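Local atomic coordinates of ribokinase (PDB entry 3RY7), a protein that catalyses the ATP- and magnesium-dependent phosphorylation of D-ribose at O-5, giving ribose 5-phosphate for nucleotide and amino acid synthesis or the pentose phosphate pathway. Residues A[249-252]-A[253-257]; A[200-203]-A[204-208]. All coordinates share one frame; numbering follows the deposited sequence.

Both interactions lie at the first turn of a helix, where residues three to five apart meet, so neither closes a long loop. From the N terminus, the chain first reaches interaction 2, where residues 200-208 leave a turn and start helix 201-213 beside the strand pair 228-231 and 236-239. After those strands a loop leads to interaction 1, residues 249-257, which start helix 252-263 at the catalytic centre. The two follow in series without nesting or crossing, their centres about 23 Å apart. Interaction 2 joins a peripheral helix to the antiparallel end of the nine-stranded sheet; interaction 1 packs against helices 42-52 and 271-283 near the active site.

Interaction 1. Residues A[249-252]-A[253-257]; sequences TTAA and GDTFI
Thr-255 turns its side chain back over the carbonyl of Ala-251, its CB 3.2 Å from Ala-251 O. That oxygen is gripped twice by one residue. The hydroxyl Thr-255 OG1 gives Ala-251 O a short hydrogen bond of 2.6 Å, and the amide Thr-255 N a helical one of 3.0 Å. The two donors come from opposite faces of the carbonyl plane, each tilted about 30° from it. The torsion explains the reach: with chi1 at -61°, OG1 lies beside the backbone N and faces the preceding turn, while CG2 stands anti to that nitrogen. A beta-branched threonine suits the place because its hydroxyl can return to the chain while the side chain also packs on Ala-281, Thr-285 and Ile-295 of the second subunit. One residue on, Phe-256 N binds Ala-252 O at 2.8 Å and continues the helical pattern.

Ala-251 is the N-cap, in a left-handed helical conformation that a small alanine tolerates. It has no polar side chain to cap with; instead, the carboxylate of Asp-248, assigned to the potassium site, accepts from the amides of Ala-252 and Gly-253. The N-H groups of this opening turn, at 251-254, probably form the anion hole of the ribokinase family, which would stabilise charge on the transferred phosphate. Asp-254, the probable proton acceptor, is held by hydrogen bonds of its OD1 to Gln-46 and its OD2 to Asn-45.

Thr-250 OG1 bonds Thr-285 OG1, linking two residues assigned to the potassium site. Helix 252-263 lies between helix 42-52, reached by Asp-254 and Ile-257, and helix 271-283, against which Thr-255 and Phe-256 pack, and Phe-256 also touches strand 218-222.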
ATOM      1  N   THR A 249      10.140  -4.595  -7.968  1.00 45.22           N
ATOM      2  CA  THR A 249      10.347  -3.460  -7.080  1.00 40.76           C
ATOM      3  C   THR A 249       9.569  -3.603  -5.827  1.00 39.78           C
ATOM      4  O   THR A 249       9.471  -2.679  -5.071  1.00 41.11           O
ATOM      5  CB  THR A 249       9.967  -2.065  -7.676  1.00 47.93           C
ATOM      6  OG1 THR A 249       8.566  -1.966  -7.820  1.00 46.90           O
ATOM      7  CG2 THR A 249      10.601  -1.811  -8.949  1.00 46.11           C
ATOM      8  N   THR A 250       9.036  -4.780  -5.614  1.00 30.69           N
ATOM      9  CA  THR A 250       8.189  -5.053  -4.468  1.00 28.92           C
ATOM     10  C   THR A 250       8.615  -6.329  -3.733  1.00 30.99           C
ATOM     11  O   THR A 250       7.806  -6.954  -3.039  1.00 28.00           O
ATOM     12  CB  THR A 250       6.752  -5.227  -4.957  1.00 37.02           C
ATOM     13  OG1 THR A 250       6.757  -6.117  -6.086  1.00 32.65           O
ATOM     14  CG2 THR A 250       6.190  -3.884  -5.416  1.00 36.50           C
ATOM     15  N   ALA A 251       9.882  -6.720  -3.884  1.00 33.46           N
ATOM     16  CA  ALA A 251      10.359  -7.983  -3.312  1.00 28.09           C
ATOM     17  C   ALA A 251       9.540  -9.180  -3.804  1.00 28.45           C
ATOM     18  O   ALA A 251       9.294 -10.121  -3.041  1.00 26.69           O
ATOM     19  CB  ALA A 251      10.321  -7.928  -1.789  1.00 26.54           C
ATOM     20  N   ALA A 252       9.098  -9.132  -5.062  1.00 25.99           N
ATOM     21  CA  ALA A 252       8.274 -10.199  -5.628  1.00 32.46           C
ATOM     22  C   ALA A 252       9.090 -11.482  -5.824  1.00 22.41           C
ATOM     23  O   ALA A 252       8.635 -12.565  -5.481  1.00 25.99           O
ATOM     24  CB  ALA A 252       7.664  -9.753  -6.953  1.00 27.89           C
ATOM     25  N   GLY A 253      10.288 -11.338  -6.384  1.00 26.13           N
ATOM     26  CA  GLY A 253      11.201 -12.462  -6.578  1.00 30.12           C
ATOM     27  C   GLY A 253      11.482 -13.217  -5.288  1.00 28.96           C
ATOM     28  O   GLY A 253      11.415 -14.456  -5.237  1.00 26.57           O
ATOM     29  N   ASP A 254      11.782 -12.465  -4.233  1.00 24.51           N
ATOM     30  CA  ASP A 254      12.125 -13.071  -2.951  1.00 27.42           C
ATOM     31  C   ASP A 254      10.906 -13.699  -2.334  1.00 27.20           C
ATOM     32  O   ASP A 254      11.000 -14.735  -1.675  1.00 22.73           O
ATOM     33  CB  ASP A 254      12.728 -12.031  -2.002  1.00 24.93           C
ATOM     34  CG  ASP A 254      14.066 -11.520  -2.488  1.00 27.66           C
ATOM     35  OD1 ASP A 254      14.829 -12.320  -3.090  1.00 28.78           O
ATOM     36  OD2 ASP A 254      14.354 -10.322  -2.267  1.00 27.18           O
ATOM     37  N   THR A 255       9.755 -13.061  -2.552  1.00 25.73           N
ATOM     38  CA  THR A 255       8.476 -13.584  -2.069  1.00 23.52           C
ATOM     39  C   THR A 255       8.131 -14.904  -2.782  1.00 20.82           C
ATOM     40  O   THR A 255       7.573 -15.815  -2.177  1.00 27.05           O
ATOM     41  CB  THR A 255       7.329 -12.548  -2.259  1.00 28.95           C
ATOM     42  OG1 THR A 255       7.626 -11.355  -1.512  1.00 25.28           O
ATOM     43  CG2 THR A 255       5.980 -13.124  -1.822  1.00 20.29           C
ATOM     44  N   PHE A 256       8.473 -15.003  -4.065  1.00 24.36           N
ATOM     45  CA  PHE A 256       8.254 -16.247  -4.810  1.00 26.83           C
ATOM     46  C   PHE A 256       9.070 -17.387  -4.187  1.00 31.29           C
ATOM     47  O   PHE A 256       8.555 -18.477  -3.945  1.00 29.11           O
ATOM     48  CB  PHE A 256       8.635 -16.076  -6.286  1.00 24.39           C
ATOM     49  CG  PHE A 256       8.705 -17.380  -7.042  1.00 35.06           C
ATOM     50  CD1 PHE A 256       7.540 -18.049  -7.409  1.00 31.76           C
ATOM     51  CD2 PHE A 256       9.942 -17.949  -7.374  1.00 35.83           C
ATOM     52  CE1 PHE A 256       7.607 -19.265  -8.100  1.00 35.67           C
ATOM     53  CE2 PHE A 256      10.015 -19.161  -8.057  1.00 31.58           C
ATOM     54  CZ  PHE A 256       8.847 -19.819  -8.423  1.00 34.20           C
ATOM     55  N   ILE A 257      10.344 -17.113  -3.911  1.00 28.27           N
ATOM     56  CA  ILE A 257      11.240 -18.119  -3.340  1.00 27.14           C
ATOM     57  C   ILE A 257      10.805 -18.554  -1.951  1.00 27.88           C
ATOM     58  O   ILE A 257      10.813 -19.743  -1.629  1.00 23.76           O
ATOM     59  CB  ILE A 257      12.689 -17.615  -3.308  1.00 24.51           C
ATOM     60  CG1 ILE A 257      13.245 -17.627  -4.726  1.00 26.93           C
ATOM     61  CG2 ILE A 257      13.533 -18.493  -2.409  1.00 28.60           C
ATOM     62  CD1 ILE A 257      14.245 -16.562  -4.982  1.00 32.53           C
TER

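Interaction 2. Residues A[200-203]-A[204-208]; sequences NEQS and MKDNA
Asn-200 meets Met-204 through its carbonyl: Met-204 CG lies 3.4 Å from Asn-200 O, which also takes a weak bond from Met-204 N. As N-cap, Asn-200 turns its side chain back so that OD1 accepts from Ser-203 N at 2.9 Å, the classic use of a short amide.

Glu-201 lays its aliphatic part against the methionine methyl, Glu-201 CG to Met-204 CE 3.5 Å. Met-204 bends at chi3 (-47°) to bring CE there. Its flexible thioether also packs on Leu-223, assigned to the ATP site, and on Tyr-229 and His-238, seating the helix on strands 228-231 and 236-239.

Gln-202 reaches along the surface to the next turn. Its NE2 gives Asp-206 OD1 a weak hydrogen bond of 3.2 Å, with the amide and carboxylate planes 62° apart.

Ser-203 turns its hydroxyl back to the cap: OG donates to Asn-200 O at 2.5 Å, in the carbonyl plane on a lone pair, and also bonds Thr-199 N. Its carbonyl O accepts from Asn-207 N at 2.8 Å.

Asn-200 OD1 thus caps Ser-203 N, and Ser-203 OG returns a bond to Asn-200 O. Acidic Glu-201 should interact favourably with the positive end of the helix dipole, whereas its approach to Lys-205, Glu-201 OE1 to Lys-205 NZ 4.7 Å, would add only a mild electrostatic attraction.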
ATOM      1  N   ASN A 200      14.137 -18.931 -26.171  1.00 50.77           N
ATOM      2  CA  ASN A 200      13.044 -19.866 -26.460  1.00 55.65           C
ATOM      3  C   ASN A 200      13.097 -21.030 -25.470  1.00 51.76           C
ATOM      4  O   ASN A 200      14.080 -21.183 -24.735  1.00 48.67           O
ATOM      5  CB  ASN A 200      13.110 -20.387 -27.901  1.00 53.32           C
ATOM      6  CG  ASN A 200      14.463 -20.986 -28.239  1.00 58.86           C
ATOM      7  OD1 ASN A 200      15.196 -21.426 -27.353  1.00 52.35           O
ATOM      8  ND2 ASN A 200      14.804 -21.002 -29.527  1.00 55.03           N
ATOM      9  N   GLU A 201      12.053 -21.853 -25.455  1.00 45.94           N
ATOM     10  CA  GLU A 201      12.016 -22.992 -24.551  1.00 49.78           C
ATOM     11  C   GLU A 201      13.219 -23.937 -24.721  1.00 49.41           C
ATOM     12  O   GLU A 201      13.629 -24.607 -23.770  1.00 42.65           O
ATOM     13  CB  GLU A 201      10.698 -23.756 -24.677  1.00 49.84           C
ATOM     14  CG  GLU A 201      10.604 -24.928 -23.709  1.00 56.21           C
ATOM     15  CD  GLU A 201       9.187 -25.439 -23.516  0.14 59.78           C
ATOM     16  OE1 GLU A 201       8.900 -26.569 -23.980  1.00 70.70           O
ATOM     17  OE2 GLU A 201       8.369 -24.718 -22.889  1.00 60.16           O
ATOM     18  N   GLN A 202      13.787 -23.976 -25.926  1.00 46.98           N
ATOM     19  CA  GLN A 202      14.962 -24.810 -26.198  1.00 49.89           C
ATOM     20  C   GLN A 202      16.195 -24.363 -25.400  1.00 50.90           C
ATOM     21  O   GLN A 202      16.996 -25.200 -24.960  1.00 45.16           O
ATOM     22  CB  GLN A 202      15.288 -24.821 -27.698  1.00 42.96           C
ATOM     23  CG  GLN A 202      16.510 -25.673 -28.079  1.00 50.56           C
ATOM     24  CD  GLN A 202      16.293 -27.178 -27.859  1.00 45.29           C
ATOM     25  OE1 GLN A 202      15.181 -27.702 -28.036  1.00 49.51           O
ATOM     26  NE2 GLN A 202      17.359 -27.873 -27.473  1.00 38.49           N
ATOM     27  N   SER A 203      16.345 -23.047 -25.230  1.00 43.26           N
ATOM     28  CA  SER A 203      17.447 -22.481 -24.454  1.00 46.20           C
ATOM     29  C   SER A 203      17.250 -22.784 -22.964  1.00 37.14           C
ATOM     30  O   SER A 203      18.209 -22.916 -22.212  1.00 40.37           O
ATOM     31  CB  SER A 203      17.535 -20.969 -24.678  1.00 40.73           C
ATOM     32  OG  SER A 203      16.387 -20.322 -24.156  1.00 40.11           O
ATOM     33  N   MET A 204      15.994 -22.885 -22.552  1.00 33.75           N
ATOM     34  CA  MET A 204      15.660 -23.257 -21.193  1.00 35.76           C
ATOM     35  C   MET A 204      16.027 -24.715 -20.950  1.00 43.76           C
ATOM     36  O   MET A 204      16.624 -25.055 -19.925  1.00 34.67           O
ATOM     37  CB  MET A 204      14.178 -23.014 -20.937  1.00 36.04           C
ATOM     38  CG  MET A 204      13.745 -21.638 -21.430  1.00 43.28           C
ATOM     39  SD  MET A 204      12.124 -21.101 -20.893  1.00 49.07           S
ATOM     40  CE  MET A 204      11.101 -22.537 -21.198  1.00 53.53           C
ATOM     41  N   LYS A 205      15.708 -25.578 -21.888  1.00 39.93           N
ATOM     42  CA  LYS A 205      16.133 -26.948 -21.832  1.00 39.66           C
ATOM     43  C   LYS A 205      17.643 -27.009 -21.783  1.00 39.54           C
ATOM     44  O   LYS A 205      18.189 -27.748 -21.030  1.00 36.08           O
ATOM     45  CB  LYS A 205      15.691 -27.675 -23.077  1.00 43.73           C
ATOM     46  CG  LYS A 205      14.338 -28.252 -23.039  1.00 44.88           C
ATOM     47  CD  LYS A 205      14.003 -28.907 -24.405  0.60 44.13           C
ATOM     48  CE  LYS A 205      12.498 -29.043 -24.665  0.75 51.38           C
ATOM     49  NZ  LYS A 205      12.179 -29.244 -26.102  1.00 45.19           N
ATOM     50  N   ASP A 206      18.301 -26.239 -22.617  1.00 33.05           N
ATOM     51  CA  ASP A 206      19.765 -26.250 -22.663  1.00 37.18           C
ATOM     52  C   ASP A 206      20.385 -25.795 -21.335  1.00 37.11           C
ATOM     53  O   ASP A 206      21.385 -26.350 -20.881  1.00 31.49           O
ATOM     54  CB  ASP A 206      20.277 -25.370 -23.808  1.00 46.92           C
ATOM     55  CG  ASP A 206      19.875 -25.897 -25.184  1.00 49.53           C
ATOM     56  OD1 ASP A 206      19.664 -27.127 -25.321  1.00 48.70           O
ATOM     57  OD2 ASP A 206      19.773 -25.075 -26.124  1.00 50.63           O
ATOM     58  N   ASN A 207      19.792 -24.767 -20.734  1.00 31.93           N
ATOM     59  CA  ASN A 207      20.189 -24.292 -19.403  1.00 38.10           C
ATOM     60  C   ASN A 207      20.003 -25.366 -18.337  1.00 32.76           C
ATOM     61  O   ASN A 207      20.960 -25.757 -17.665  1.00 33.13           O
ATOM     62  CB  ASN A 207      19.416 -23.010 -19.033  1.00 35.35           C
ATOM     63  CG  ASN A 207      20.162 -21.758 -19.431  1.00 35.38           C
ATOM     64  OD1 ASN A 207      19.998 -21.237 -20.538  1.00 44.56           O
ATOM     65  ND2 ASN A 207      21.019 -21.291 -18.545  1.00 31.44           N
ATOM     66  N   ALA A 208      18.777 -25.865 -18.213  1.00 28.84           N
ATOM     67  CA  ALA A 208      18.507 -26.971 -17.306  1.00 30.62           C
ATOM     68  C   ALA A 208      19.553 -28.082 -17.447  1.00 36.65           C
ATOM     69  O   ALA A 208      20.086 -28.577 -16.457  1.00 31.00           O
ATOM     70  CB  ALA A 208      17.117 -27.516 -17.537  1.00 30.48           C
TER